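PDB 4M88: extracellular ligand-binding receptor from Verminephrobacter eiseniae, which probably binds an amino acid or similar small solute outside the cell membrane and hands it to an ABC transporter. Local coordinates for residues 98-104 and 117-122; 5-10 and 70-76; 146-150 and 179-183; 211-215 and 227-233; 29-34 and 272-278. One frame throughout, in Å; residues are numbered along the deposited sequence.

Contact 1. Residues 98-104 and 117-122; sequences VVVVNGV and KFFHVR
Asn102 meets Phe119, Val121 and Arg122 where pairing between two parallel strands passes from backbone to side chain. Among the backbone bonds, Val100 N gives to Lys117 O over 2.9 Å and Phe119 N gives to Val100 O, both almost straight. The third, from Asn102 N to Phe119 O, is short at 2.6 Å but bends to 145° at the hydrogen. Beyond it the amide takes over: with CG swung far from the backbone N (chi1 -153°), OD1 accepts from Val121 N at 2.9 Å and from Arg122 N at 3.1 Å, both on the same face of the amide plane. ND2 is held by Glu290 and Ser77, and Glu290 also forms a salt bridge with Arg122. With a leucine in place of Asn102, the N-H groups of Val121 and Arg122 would probably lose their acceptor and Glu290 one of its donors. Among the apolar contacts, Val99 CG2 presses on Phe119 CD2 at 3.2 Å, the side chains crossing at about a right angle, while Val100 CG1 touches Phe118 CD1 at 3.6 Å. The Phe118 ring turns its edge to Asn102 O and Gly103 CA, where a beta carbon on Gly103 would collide with CZ. Strand 99-101, helix 108-111 and strand 118-119 form a beta-alpha-beta unit at one margin of the parallel sheet, as expected of a type I periplasmic binding protein fold.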
# COMPACT_ATOMS: atom_id res chain seq x y z
N VAL A 98 -5.01 -9.66 -19.16
CA VAL A 98 -5.05 -9.73 -17.71
C VAL A 98 -5.37 -8.35 -17.16
O VAL A 98 -5.21 -7.35 -17.85
CB VAL A 98 -3.70 -10.24 -17.16
CG1 VAL A 98 -2.64 -9.14 -17.24
CG2 VAL A 98 -3.85 -10.74 -15.71
N VAL A 99 -5.86 -8.29 -15.93
CA VAL A 99 -5.97 -7.02 -15.25
C VAL A 99 -5.12 -7.11 -14.00
O VAL A 99 -4.98 -8.20 -13.41
CB VAL A 99 -7.43 -6.69 -14.91
CG1 VAL A 99 -7.99 -7.75 -14.08
CG2 VAL A 99 -7.51 -5.43 -14.15
N VAL A 100 -4.51 -6.00 -13.62
CA VAL A 100 -3.70 -5.96 -12.40
C VAL A 100 -4.47 -5.13 -11.40
O VAL A 100 -4.83 -3.99 -11.68
CB VAL A 100 -2.32 -5.32 -12.63
CG1 VAL A 100 -1.52 -5.33 -11.33
CG2 VAL A 100 -1.55 -6.06 -13.72
N VAL A 101 -4.78 -5.72 -10.25
CA VAL A 101 -5.64 -5.06 -9.28
C VAL A 101 -4.83 -4.69 -8.06
O VAL A 101 -4.37 -5.57 -7.32
CB VAL A 101 -6.85 -5.93 -8.90
CG1 VAL A 101 -7.67 -5.25 -7.81
CG2 VAL A 101 -7.72 -6.19 -10.12
N ASN A 102 -4.65 -3.39 -7.91
CA ASN A 102 -3.82 -2.77 -6.87
C ASN A 102 -2.33 -2.89 -7.17
O ASN A 102 -1.88 -3.77 -7.91
CB ASN A 102 -4.15 -3.28 -5.46
CG ASN A 102 -3.81 -2.26 -4.39
OD1 ASN A 102 -4.09 -1.06 -4.55
ND2 ASN A 102 -3.19 -2.71 -3.30
N GLY A 103 -1.57 -1.97 -6.59
CA GLY A 103 -0.12 -1.96 -6.72
C GLY A 103 0.41 -1.27 -5.48
O GLY A 103 -0.19 -0.30 -5.00
N VAL A 104 1.51 -1.80 -4.95
CA VAL A 104 2.20 -1.20 -3.81
C VAL A 104 3.66 -1.02 -4.21
O VAL A 104 4.30 -1.98 -4.62
CB VAL A 104 2.18 -2.15 -2.60
CG1 VAL A 104 2.96 -1.56 -1.42
CG2 VAL A 104 0.75 -2.47 -2.21
N LYS A 117 -4.80 -1.20 -17.89
CA LYS A 117 -5.14 -2.50 -17.30
C LYS A 117 -4.73 -2.60 -15.82
O LYS A 117 -4.90 -3.64 -15.19
CB LYS A 117 -4.49 -3.64 -18.10
CG LYS A 117 -5.03 -3.77 -19.53
CD LYS A 117 -4.33 -4.92 -20.25
CE LYS A 117 -4.72 -4.96 -21.71
NZ LYS A 117 -3.99 -6.06 -22.40
N PHE A 118 -4.22 -1.51 -15.27
CA PHE A 118 -3.63 -1.47 -13.93
C PHE A 118 -4.57 -0.61 -13.06
O PHE A 118 -4.70 0.60 -13.30
CB PHE A 118 -2.23 -0.86 -14.05
CG PHE A 118 -1.41 -0.89 -12.79
CD1 PHE A 118 -1.74 -1.71 -11.72
CD2 PHE A 118 -0.29 -0.06 -12.68
CE1 PHE A 118 -0.96 -1.73 -10.55
CE2 PHE A 118 0.49 -0.05 -11.53
CZ PHE A 118 0.16 -0.89 -10.45
N PHE A 119 -5.26 -1.25 -12.12
CA PHE A 119 -6.28 -0.58 -11.29
C PHE A 119 -5.76 -0.41 -9.88
O PHE A 119 -5.02 -1.27 -9.40
CB PHE A 119 -7.57 -1.41 -11.25
CG PHE A 119 -8.32 -1.43 -12.55
CD1 PHE A 119 -9.40 -0.58 -12.76
CD2 PHE A 119 -7.93 -2.29 -13.57
CE1 PHE A 119 -10.09 -0.59 -13.96
CE2 PHE A 119 -8.62 -2.31 -14.79
CZ PHE A 119 -9.70 -1.45 -14.98
N HIS A 120 -6.12 0.68 -9.22
CA HIS A 120 -5.55 0.96 -7.89
C HIS A 120 -6.64 0.98 -6.84
O HIS A 120 -7.62 1.69 -6.98
CB HIS A 120 -4.80 2.29 -7.91
CG HIS A 120 -3.77 2.36 -8.98
ND1 HIS A 120 -2.50 1.82 -8.83
CD2 HIS A 120 -3.83 2.83 -10.25
CE1 HIS A 120 -1.83 1.99 -9.96
NE2 HIS A 120 -2.61 2.59 -10.84
N VAL A 121 -6.45 0.19 -5.78
CA VAL A 121 -7.43 0.10 -4.71
C VAL A 121 -7.06 1.08 -3.58
O VAL A 121 -7.93 1.65 -2.94
CB VAL A 121 -7.55 -1.34 -4.19
CG1 VAL A 121 -8.49 -1.42 -3.01
CG2 VAL A 121 -8.05 -2.25 -5.32
N ARG A 122 -5.77 1.27 -3.34
CA ARG A 122 -5.34 2.21 -2.31
C ARG A 122 -5.23 3.61 -2.90
O ARG A 122 -4.94 3.77 -4.09
CB ARG A 122 -3.98 1.81 -1.74
CG ARG A 122 -2.89 1.74 -2.81
CD ARG A 122 -1.51 1.79 -2.20
NE ARG A 122 -1.42 0.90 -1.05
CZ ARG A 122 -0.74 1.18 0.06
NH1 ARG A 122 -0.71 0.31 1.06
NH2 ARG A 122 -0.08 2.33 0.16
O HOH W 1 -1.28 1.88 -6.19

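Contact 2. Residues 5-10 and 70-76; sequences IVLGQI and KKPLALI
Val6 rests on the turn that leads into strand 74-76, its CG1 lying 3.8 Å from Lys70 O and somewhat farther from Pro72 CB. The next fit is a hollow made by a missing side chain. Gly8 offers only its backbone, and Leu75 folds its CD2 branch over that place, 3.9 Å from Gly8 CA; there is no room for a beta carbon on Gly8 beside this methyl. On the other face of the sheet the relief is reversed: the small Ala74 leaves room for Leu7, whose CD2 comes to 4.0 Å from Ala74 CB. At the strand's beginning Ile5 CG2 and Leu73 CD2 also meet at 4.0 Å. Beneath these fits, Val6 O accepts from Leu73 N, Gly8 N gives to Ala74 O at 2.9 Å, and Gly8 O accepts from Ile76 N at 2.8 Å. Past the last of them a water bridges Ile10 N and Ile76 O. Ala74 N, by contrast, is buried without a partner in the model. Strand 4-11 thus lies between strands 45-52 and 74-76 in the parallel sheet. The chemistry is backbone bonding between aliphatic surfaces: the two lysines carry their amines away from strand 5-10, and no salt bridge joins the two segments.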
# COMPACT_ATOMS: atom_id res chain seq x y z
N ILE A 5 -11.57 -20.35 -11.33
CA ILE A 5 -11.14 -18.99 -11.56
C ILE A 5 -9.75 -18.83 -11.01
O ILE A 5 -9.52 -18.94 -9.81
CB ILE A 5 -12.10 -17.98 -10.89
CG1 ILE A 5 -13.50 -18.10 -11.50
CG2 ILE A 5 -11.56 -16.56 -11.06
CD1 ILE A 5 -14.59 -17.49 -10.63
N VAL A 6 -8.79 -18.58 -11.91
CA VAL A 6 -7.40 -18.46 -11.51
C VAL A 6 -7.00 -17.01 -11.26
O VAL A 6 -7.26 -16.13 -12.09
CB VAL A 6 -6.47 -19.04 -12.59
CG1 VAL A 6 -5.02 -18.90 -12.18
CG2 VAL A 6 -6.83 -20.50 -12.85
N LEU A 7 -6.38 -16.76 -10.12
CA LEU A 7 -5.81 -15.44 -9.82
C LEU A 7 -4.35 -15.65 -9.48
O LEU A 7 -3.97 -16.72 -9.00
CB LEU A 7 -6.52 -14.81 -8.63
CG LEU A 7 -8.04 -14.69 -8.76
CD1 LEU A 7 -8.68 -14.33 -7.43
CD2 LEU A 7 -8.43 -13.67 -9.84
N GLY A 8 -3.53 -14.64 -9.72
CA GLY A 8 -2.11 -14.79 -9.44
C GLY A 8 -1.62 -13.71 -8.51
O GLY A 8 -2.12 -12.58 -8.55
N GLN A 9 -0.66 -14.04 -7.65
CA GLN A 9 0.05 -12.99 -6.94
C GLN A 9 1.54 -13.16 -7.18
O GLN A 9 2.14 -14.17 -6.76
CB GLN A 9 -0.23 -13.01 -5.44
CG GLN A 9 0.53 -11.89 -4.70
CD GLN A 9 0.55 -12.06 -3.19
OE1 GLN A 9 0.00 -13.01 -2.65
NE2 GLN A 9 1.22 -11.13 -2.50
N ILE A 10 2.13 -12.19 -7.87
CA ILE A 10 3.58 -12.12 -7.96
C ILE A 10 4.05 -11.15 -6.89
O ILE A 10 3.59 -10.01 -6.84
CB ILE A 10 4.04 -11.63 -9.33
CG1 ILE A 10 3.54 -12.57 -10.44
CG2 ILE A 10 5.55 -11.55 -9.37
CD1 ILE A 10 3.88 -12.09 -11.85
N LYS A 70 -0.68 -19.47 -16.91
CA LYS A 70 -1.74 -20.07 -16.10
C LYS A 70 -3.11 -19.46 -16.40
O LYS A 70 -4.10 -19.83 -15.77
CB LYS A 70 -1.44 -19.94 -14.60
CG LYS A 70 -0.08 -20.49 -14.17
CD LYS A 70 0.11 -21.90 -14.70
CE LYS A 70 1.58 -22.29 -14.81
NZ LYS A 70 1.79 -23.45 -15.73
N LYS A 71 -3.15 -18.52 -17.35
CA LYS A 71 -4.37 -17.81 -17.73
C LYS A 71 -5.13 -17.18 -16.56
O LYS A 71 -6.33 -17.38 -16.42
CB LYS A 71 -5.29 -18.74 -18.54
CG LYS A 71 -4.58 -19.38 -19.74
CD LYS A 71 -5.31 -20.61 -20.26
CE LYS A 71 -6.49 -20.24 -21.13
NZ LYS A 71 -7.06 -21.46 -21.79
N PRO A 72 -4.43 -16.39 -15.72
CA PRO A 72 -5.14 -15.76 -14.60
C PRO A 72 -6.07 -14.67 -15.12
O PRO A 72 -5.78 -14.07 -16.16
CB PRO A 72 -4.02 -15.13 -13.78
CG PRO A 72 -2.96 -14.78 -14.81
CD PRO A 72 -3.04 -15.89 -15.84
N LEU A 73 -7.18 -14.43 -14.43
CA LEU A 73 -8.05 -13.29 -14.76
C LEU A 73 -7.39 -12.02 -14.28
O LEU A 73 -7.52 -10.96 -14.91
CB LEU A 73 -9.41 -13.42 -14.07
CG LEU A 73 -10.49 -14.21 -14.80
CD1 LEU A 73 -10.13 -15.66 -14.89
CD2 LEU A 73 -11.83 -14.04 -14.11
N ALA A 74 -6.70 -12.13 -13.15
CA ALA A 74 -6.11 -10.95 -12.52
C ALA A 74 -4.86 -11.32 -11.77
O ALA A 74 -4.73 -12.44 -11.25
CB ALA A 74 -7.12 -10.30 -11.55
N LEU A 75 -3.92 -10.37 -11.74
CA LEU A 75 -2.79 -10.41 -10.83
C LEU A 75 -3.14 -9.47 -9.69
O LEU A 75 -3.58 -8.34 -9.93
CB LEU A 75 -1.52 -9.95 -11.53
CG LEU A 75 -1.06 -10.88 -12.65
CD1 LEU A 75 0.16 -10.31 -13.37
CD2 LEU A 75 -0.74 -12.29 -12.12
N ILE A 76 -2.97 -9.93 -8.46
CA ILE A 76 -3.45 -9.18 -7.31
C ILE A 76 -2.30 -8.51 -6.59
O ILE A 76 -1.37 -9.18 -6.16
CB ILE A 76 -4.19 -10.07 -6.30
CG1 ILE A 76 -5.28 -10.89 -6.98
CG2 ILE A 76 -4.78 -9.19 -5.16
CD1 ILE A 76 -6.33 -10.05 -7.66
O HOH W 2 0.85 -9.70 -8.12

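Contact 3. Residues 146-150 and 179-183; sequences TLYQD and KSGPD
Lys179 lies across both Tyr148 and Asp150, and more of its surface is buried here than of any other residue in the two segments. Its CA stands over one face of the tyrosine ring, 4.0 Å from the centroid and 22° off the normal, a CH-pi contact. The side chain carries on across the ring toward the hydroxyl, with CB 3.6 Å from Tyr148 CZ and CG close to CE1. What turns the ring under the lysine is a first torsion of 70°, which sets Tyr148 CG between its own backbone N and carbonyl carbon. Farther out, Lys179 CD passes 3.4 Å from Asp150 CG, and NZ ends in a long salt bridge of 3.7 Å to OD2. A serine in place of Tyr148 would probably leave the base of Lys179 without the flat surface it lies on and its chain freer to swing. Ser180 binds through its backbone: its N gives to Tyr148 O at 3.0 Å, and its O accepts from Asp150 N. Its OG bonds to a lone pair of Gly181 O. Pro182 CB packs on the Gln149 amide, and the next residue, Asp183, caps helix 184-195. The pair belongs to the beta-alpha-beta unit of strand 143-149, helix 152-166 and strand 174-180, the last being an outermost strand of the mixed sheet in the second lobe of the periplasmic binding protein fold.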
# COMPACT_ATOMS: atom_id res chain seq x y z
N THR A 146 12.12 15.98 5.17
CA THR A 146 11.73 14.68 4.63
C THR A 146 12.98 13.81 4.53
O THR A 146 14.00 14.25 4.01
CB THR A 146 11.12 14.78 3.22
OG1 THR A 146 9.99 15.66 3.25
CG2 THR A 146 10.69 13.40 2.71
N LEU A 147 12.89 12.59 5.05
CA LEU A 147 13.95 11.59 4.88
C LEU A 147 13.47 10.60 3.84
O LEU A 147 12.42 9.99 4.02
CB LEU A 147 14.20 10.86 6.19
CG LEU A 147 15.17 9.67 6.16
CD1 LEU A 147 16.56 10.14 5.75
CD2 LEU A 147 15.23 8.97 7.51
N TYR A 148 14.19 10.44 2.72
CA TYR A 148 13.69 9.53 1.69
C TYR A 148 14.78 8.64 1.11
O TYR A 148 15.94 9.03 1.05
CB TYR A 148 12.95 10.30 0.57
CG TYR A 148 13.84 11.13 -0.31
CD1 TYR A 148 14.20 10.69 -1.58
CD2 TYR A 148 14.33 12.36 0.12
CE1 TYR A 148 15.01 11.43 -2.40
CE2 TYR A 148 15.15 13.12 -0.70
CZ TYR A 148 15.48 12.64 -1.96
OH TYR A 148 16.29 13.37 -2.80
N GLN A 149 14.42 7.43 0.71
CA GLN A 149 15.43 6.52 0.18
C GLN A 149 15.73 6.88 -1.27
O GLN A 149 14.83 7.25 -2.02
CB GLN A 149 14.99 5.06 0.27
CG GLN A 149 16.11 4.08 -0.15
CD GLN A 149 15.69 2.62 -0.09
OE1 GLN A 149 14.87 2.23 0.74
NE2 GLN A 149 16.25 1.82 -0.98
N ASP A 150 17.00 6.76 -1.63
CA ASP A 150 17.48 7.06 -2.98
C ASP A 150 17.07 5.95 -3.94
O ASP A 150 17.85 5.06 -4.28
CB ASP A 150 19.00 7.23 -2.96
CG ASP A 150 19.55 7.71 -4.29
OD1 ASP A 150 18.75 8.08 -5.17
OD2 ASP A 150 20.79 7.73 -4.44
N LYS A 179 18.25 12.83 1.34
CA LYS A 179 18.24 11.53 0.68
C LYS A 179 19.17 10.59 1.44
O LYS A 179 20.17 11.03 2.02
CB LYS A 179 18.73 11.70 -0.76
CG LYS A 179 18.47 10.51 -1.67
CD LYS A 179 18.78 10.84 -3.13
CE LYS A 179 20.22 11.28 -3.32
NZ LYS A 179 20.59 11.37 -4.77
N SER A 180 18.86 9.30 1.43
CA SER A 180 19.72 8.32 2.11
C SER A 180 19.71 6.98 1.40
O SER A 180 18.70 6.57 0.83
CB SER A 180 19.27 8.13 3.56
OG SER A 180 20.14 7.23 4.23
N GLY A 181 20.85 6.29 1.45
CA GLY A 181 20.91 4.90 1.06
C GLY A 181 20.21 4.08 2.14
O GLY A 181 19.96 4.57 3.23
N PRO A 182 19.92 2.81 1.84
CA PRO A 182 19.09 2.06 2.78
C PRO A 182 19.88 1.46 3.95
O PRO A 182 19.27 1.02 4.92
CB PRO A 182 18.48 0.97 1.91
CG PRO A 182 19.51 0.74 0.84
CD PRO A 182 20.18 2.07 0.59
N ASP A 183 21.21 1.46 3.86
CA ASP A 183 22.05 0.85 4.90
C ASP A 183 22.07 1.63 6.23
O ASP A 183 21.79 2.83 6.27
CB ASP A 183 23.47 0.64 4.38
CG ASP A 183 24.09 1.92 3.85
OD1 ASP A 183 24.96 2.48 4.55
OD2 ASP A 183 23.71 2.36 2.74

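Contact 4. Residues 211-215 and 227-233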
# COMPACT_ATOMS: atom_id res chain seq x y z
N ILE A 211 11.41 2.62 6.12
CA ILE A 211 10.62 3.44 7.04
C ILE A 211 10.95 3.06 8.49
O ILE A 211 11.21 3.92 9.33
CB ILE A 211 9.13 3.27 6.78
CG1 ILE A 211 8.78 3.83 5.40
CG2 ILE A 211 8.32 3.99 7.85
CD1 ILE A 211 7.44 3.37 4.89
N VAL A 212 10.95 1.76 8.77
CA VAL A 212 11.25 1.30 10.12
C VAL A 212 12.67 1.68 10.54
O VAL A 212 12.90 2.23 11.63
CB VAL A 212 11.04 -0.22 10.25
CG1 VAL A 212 11.39 -0.67 11.65
CG2 VAL A 212 9.59 -0.58 9.94
N ALA A 213 13.63 1.41 9.67
CA ALA A 213 15.02 1.75 9.96
C ALA A 213 15.21 3.25 10.10
O ALA A 213 16.00 3.70 10.93
CB ALA A 213 15.93 1.21 8.88
N GLY A 214 14.48 4.03 9.29
CA GLY A 214 14.59 5.48 9.33
C GLY A 214 14.04 6.06 10.61
O GLY A 214 14.62 6.97 11.20
N ILE A 215 12.91 5.53 11.06
CA ILE A 215 12.36 5.95 12.34
C ILE A 215 13.36 5.67 13.45
O ILE A 215 13.62 6.53 14.30
CB ILE A 215 11.03 5.25 12.64
CG1 ILE A 215 9.96 5.70 11.64
CG2 ILE A 215 10.58 5.55 14.07
CD1 ILE A 215 8.65 4.91 11.75
N LEU A 227 6.93 12.28 13.67
CA LEU A 227 7.38 11.70 12.42
C LEU A 227 6.13 11.26 11.69
O LEU A 227 5.14 10.85 12.32
CB LEU A 227 8.28 10.49 12.70
CG LEU A 227 9.42 10.68 13.70
CD1 LEU A 227 10.18 9.36 13.87
CD2 LEU A 227 10.36 11.80 13.25
N PHE A 228 6.13 11.38 10.37
CA PHE A 228 4.96 11.01 9.59
C PHE A 228 5.38 10.00 8.53
O PHE A 228 6.43 10.14 7.91
CB PHE A 228 4.33 12.22 8.89
CG PHE A 228 4.14 13.40 9.80
CD1 PHE A 228 3.14 13.39 10.76
CD2 PHE A 228 4.95 14.52 9.68
CE1 PHE A 228 2.96 14.49 11.59
CE2 PHE A 228 4.78 15.61 10.52
CZ PHE A 228 3.78 15.59 11.47
N VAL A 229 4.56 8.98 8.34
CA VAL A 229 4.87 7.96 7.34
C VAL A 229 3.62 7.64 6.55
O VAL A 229 2.51 7.89 7.01
CB VAL A 229 5.40 6.66 7.99
CG1 VAL A 229 6.64 6.95 8.82
CG2 VAL A 229 4.32 6.00 8.83
N LEU A 230 3.82 7.09 5.35
CA LEU A 230 2.70 6.73 4.49
C LEU A 230 2.24 5.30 4.79
O LEU A 230 2.74 4.67 5.73
CB LEU A 230 3.10 6.86 3.02
CG LEU A 230 3.65 8.23 2.62
CD1 LEU A 230 3.97 8.27 1.12
CD2 LEU A 230 2.67 9.32 2.98
N SER A 231 1.29 4.81 4.00
CA SER A 231 0.63 3.53 4.25
C SER A 231 1.51 2.30 4.02
O SER A 231 1.13 1.42 3.25
CB SER A 231 -0.61 3.40 3.38
OG SER A 231 -1.62 4.29 3.80
N TYR A 232 2.66 2.21 4.69
CA TYR A 232 3.58 1.09 4.41
C TYR A 232 4.14 0.34 5.62
O TYR A 232 4.93 -0.60 5.46
CB TYR A 232 4.71 1.56 3.50
CG TYR A 232 4.15 2.09 2.21
CD1 TYR A 232 3.48 1.24 1.34
CD2 TYR A 232 4.21 3.44 1.90
CE1 TYR A 232 2.92 1.72 0.17
CE2 TYR A 232 3.66 3.93 0.72
CZ TYR A 232 3.01 3.06 -0.13
OH TYR A 232 2.46 3.54 -1.30
N VAL A 233 3.74 0.75 6.81
CA VAL A 233 4.18 0.08 8.03
C VAL A 233 3.02 -0.05 9.00
O VAL A 233 2.04 0.71 8.89
CB VAL A 233 5.34 0.84 8.72
CG1 VAL A 233 6.58 0.80 7.87
CG2 VAL A 233 4.93 2.27 9.01
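Ile211 divides its side chain between partners because CG1 lies beside its backbone N and CG2 anti to it (chi1 -65°). CG2 drops onto Val229 CG1 at 3.5 Å, whereas CD1 runs on to Tyr232 CB at 3.6 Å. Val233 has a matching torsion, chi1 -67°, that puts CG1 beside its own N and against the helix. There it lies 3.6 Å from Ile211 CG2 and 3.9 Å from Val212 CG2. One turn along, Ile215 repeats the division: CG2 meets Leu227 CD1 at 3.8 Å, and CD1 reaches Val229 CG1, the two side chains crossing at about a right angle. An inverse gamma turn centred on Ser231 bends the chain after the strand, letting Tyr232 follow Val229 on the helix side while its hydroxyl goes off to Asp125 and Gly106 N. The helix runs antiparallel to strand 227-229 (177°), as in a beta-alpha-beta crossover from strand 201-205, and its axis lies 10.5 Å away. Helix 235-247 borders the packing through Ile238 and Val241, and Phe228 and Leu230 face helix 125-138 on the other side of the sheet, with strand 227-229 running between strands 201-205 and 250-254.

Contact 5. Residues 29-34 and 272-278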
# COMPACT_ATOMS: atom_id res chain seq x y z
N LYS A 29 -5.62 -14.82 0.57
CA LYS A 29 -6.10 -16.17 0.83
C LYS A 29 -7.31 -16.17 1.74
O LYS A 29 -8.23 -16.97 1.56
CB LYS A 29 -5.00 -17.01 1.48
CG LYS A 29 -3.88 -17.36 0.55
CD LYS A 29 -2.80 -18.08 1.33
CE LYS A 29 -1.83 -18.77 0.41
NZ LYS A 29 -0.60 -19.20 1.12
N ALA A 30 -7.30 -15.27 2.72
CA ALA A 30 -8.43 -15.13 3.64
C ALA A 30 -9.70 -14.79 2.86
O ALA A 30 -10.74 -15.40 3.10
CB ALA A 30 -8.14 -14.08 4.71
N TYR A 31 -9.62 -13.85 1.93
CA TYR A 31 -10.81 -13.55 1.12
C TYR A 31 -11.23 -14.74 0.26
O TYR A 31 -12.42 -15.11 0.23
CB TYR A 31 -10.64 -12.32 0.23
CG TYR A 31 -11.84 -12.20 -0.68
CD1 TYR A 31 -13.07 -11.80 -0.18
CD2 TYR A 31 -11.76 -12.55 -2.03
CE1 TYR A 31 -14.20 -11.73 -1.00
CE2 TYR A 31 -12.88 -12.49 -2.85
CZ TYR A 31 -14.09 -12.07 -2.33
OH TYR A 31 -15.20 -11.99 -3.15
N LEU A 32 -10.27 -15.33 -0.46
CA LEU A 32 -10.58 -16.45 -1.35
C LEU A 32 -11.25 -17.62 -0.63
O LEU A 32 -12.17 -18.24 -1.15
CB LEU A 32 -9.33 -16.93 -2.09
CG LEU A 32 -8.74 -15.87 -3.02
CD1 LEU A 32 -7.62 -16.49 -3.85
CD2 LEU A 32 -9.80 -15.25 -3.92
N ALA A 33 -10.79 -17.92 0.59
CA ALA A 33 -11.41 -18.97 1.37
C ALA A 33 -12.85 -18.61 1.75
O ALA A 33 -13.75 -19.47 1.73
CB ALA A 33 -10.57 -19.28 2.64
N GLN A 34 -13.06 -17.35 2.11
CA GLN A 34 -14.38 -16.84 2.45
C GLN A 34 -15.25 -16.92 1.20
O GLN A 34 -16.39 -17.41 1.24
CB GLN A 34 -14.23 -15.39 2.96
CG GLN A 34 -15.42 -14.81 3.72
CD GLN A 34 -15.17 -13.39 4.26
OE1 GLN A 34 -14.81 -12.48 3.51
NE2 GLN A 34 -15.39 -13.20 5.57
N ALA A 272 -13.34 -11.70 10.36
CA ALA A 272 -13.93 -13.04 10.31
C ALA A 272 -13.16 -13.94 9.35
O ALA A 272 -12.94 -15.12 9.63
CB ALA A 272 -15.39 -12.97 9.93
N ALA A 273 -12.76 -13.38 8.21
CA ALA A 273 -12.01 -14.15 7.21
C ALA A 273 -10.65 -14.54 7.77
O ALA A 273 -10.19 -15.67 7.56
CB ALA A 273 -11.88 -13.35 5.91
N MSE A 274 -10.00 -13.62 8.48
CA MSE A 274 -8.71 -13.91 9.09
C MSE A 274 -8.78 -14.98 10.19
O MSE A 274 -7.89 -15.83 10.28
CB MSE A 274 -8.04 -12.63 9.60
CG MSE A 274 -7.66 -11.64 8.50
SE MSE A 274 -6.26 -12.37 7.32
CE MSE A 274 -4.77 -12.34 8.55
N LYS A 275 -9.83 -14.96 11.03
CA LYS A 275 -9.94 -15.97 12.10
C LYS A 275 -10.06 -17.36 11.50
O LYS A 275 -9.49 -18.32 12.01
CB LYS A 275 -11.18 -15.80 12.99
CG LYS A 275 -11.69 -14.42 13.26
CD LYS A 275 -10.72 -13.60 14.07
CE LYS A 275 -11.30 -12.22 14.37
NZ LYS A 275 -10.24 -11.26 14.79
N GLU A 276 -10.86 -17.45 10.44
CA GLU A 276 -11.10 -18.73 9.78
C GLU A 276 -9.82 -19.29 9.15
O GLU A 276 -9.49 -20.46 9.33
CB GLU A 276 -12.19 -18.57 8.72
CG GLU A 276 -13.56 -18.19 9.28
CD GLU A 276 -14.63 -18.03 8.20
OE1 GLU A 276 -14.33 -17.47 7.12
OE2 GLU A 276 -15.78 -18.46 8.44
N ALA A 277 -9.10 -18.44 8.43
CA ALA A 277 -7.93 -18.86 7.66
C ALA A 277 -6.66 -18.95 8.51
O ALA A 277 -5.83 -19.83 8.31
CB ALA A 277 -7.72 -17.92 6.47
N PHE A 278 -6.52 -18.02 9.46
CA PHE A 278 -5.31 -17.95 10.27
C PHE A 278 -5.65 -17.75 11.74
O PHE A 278 -5.39 -16.68 12.29
CB PHE A 278 -4.41 -16.81 9.78
CG PHE A 278 -4.06 -16.92 8.32
CD1 PHE A 278 -3.06 -17.80 7.90
CD2 PHE A 278 -4.75 -16.17 7.38
CE1 PHE A 278 -2.75 -17.91 6.56
CE2 PHE A 278 -4.45 -16.29 6.04
CZ PHE A 278 -3.45 -17.15 5.62
O HOH W 3 -11.24 -17.10 5.47
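Helices 29-34 and 272-277 cross at 90° with their axes only 8.5 Å apart, brought together where Ala30 faces Ala273. This is close alanine-mediated helix packing on the outside of the first lobe of the periplasmic binding protein fold, where helix 18-37 lies between the parallel sheet and helix 265-277. Ala30 CB sits 4.0 Å from Ala273 CB, with Ala277 CB beside it. The selenium of Met274, a selenomethionine, also comes within 3.6 Å of the Ala30 methyl, its chain bent at chi2 and chi3. Gln34 lays its amide alongside Ala273, NE2 being 3.5 Å from CB; the amide's rotation is fixed by bonds from NE2 to Glu269 O and between OE1 and Tyr292 OH. At the other end Phe278 offers its ring edge to Lys29 CB. Between the helices one water donates twice, to Ala30 O at 3.0 Å and to Ala273 O at 2.7 Å.

In the fold
The five contacts fall into the two lobes of the fold. Contacts 2 and 1 come in that order along the chain and share the five-stranded parallel sheet, centres about 12 Å apart, with strands 74-76 and 99-101 adjacent. Contacts 3 and 4 follow, also about 12 Å apart, in the mixed sheet of the other lobe. Contact 5 returns to the first lobe: its two segments enclose contacts 1, 3 and 4 in sequence, and Leu32 packs on Leu7 of contact 2. Contacts 1 and 4 meet between the lobes, where Arg122 NH1 probably bonds to Ser231 O, consistent with the interdomain cleft that holds ligand in this family.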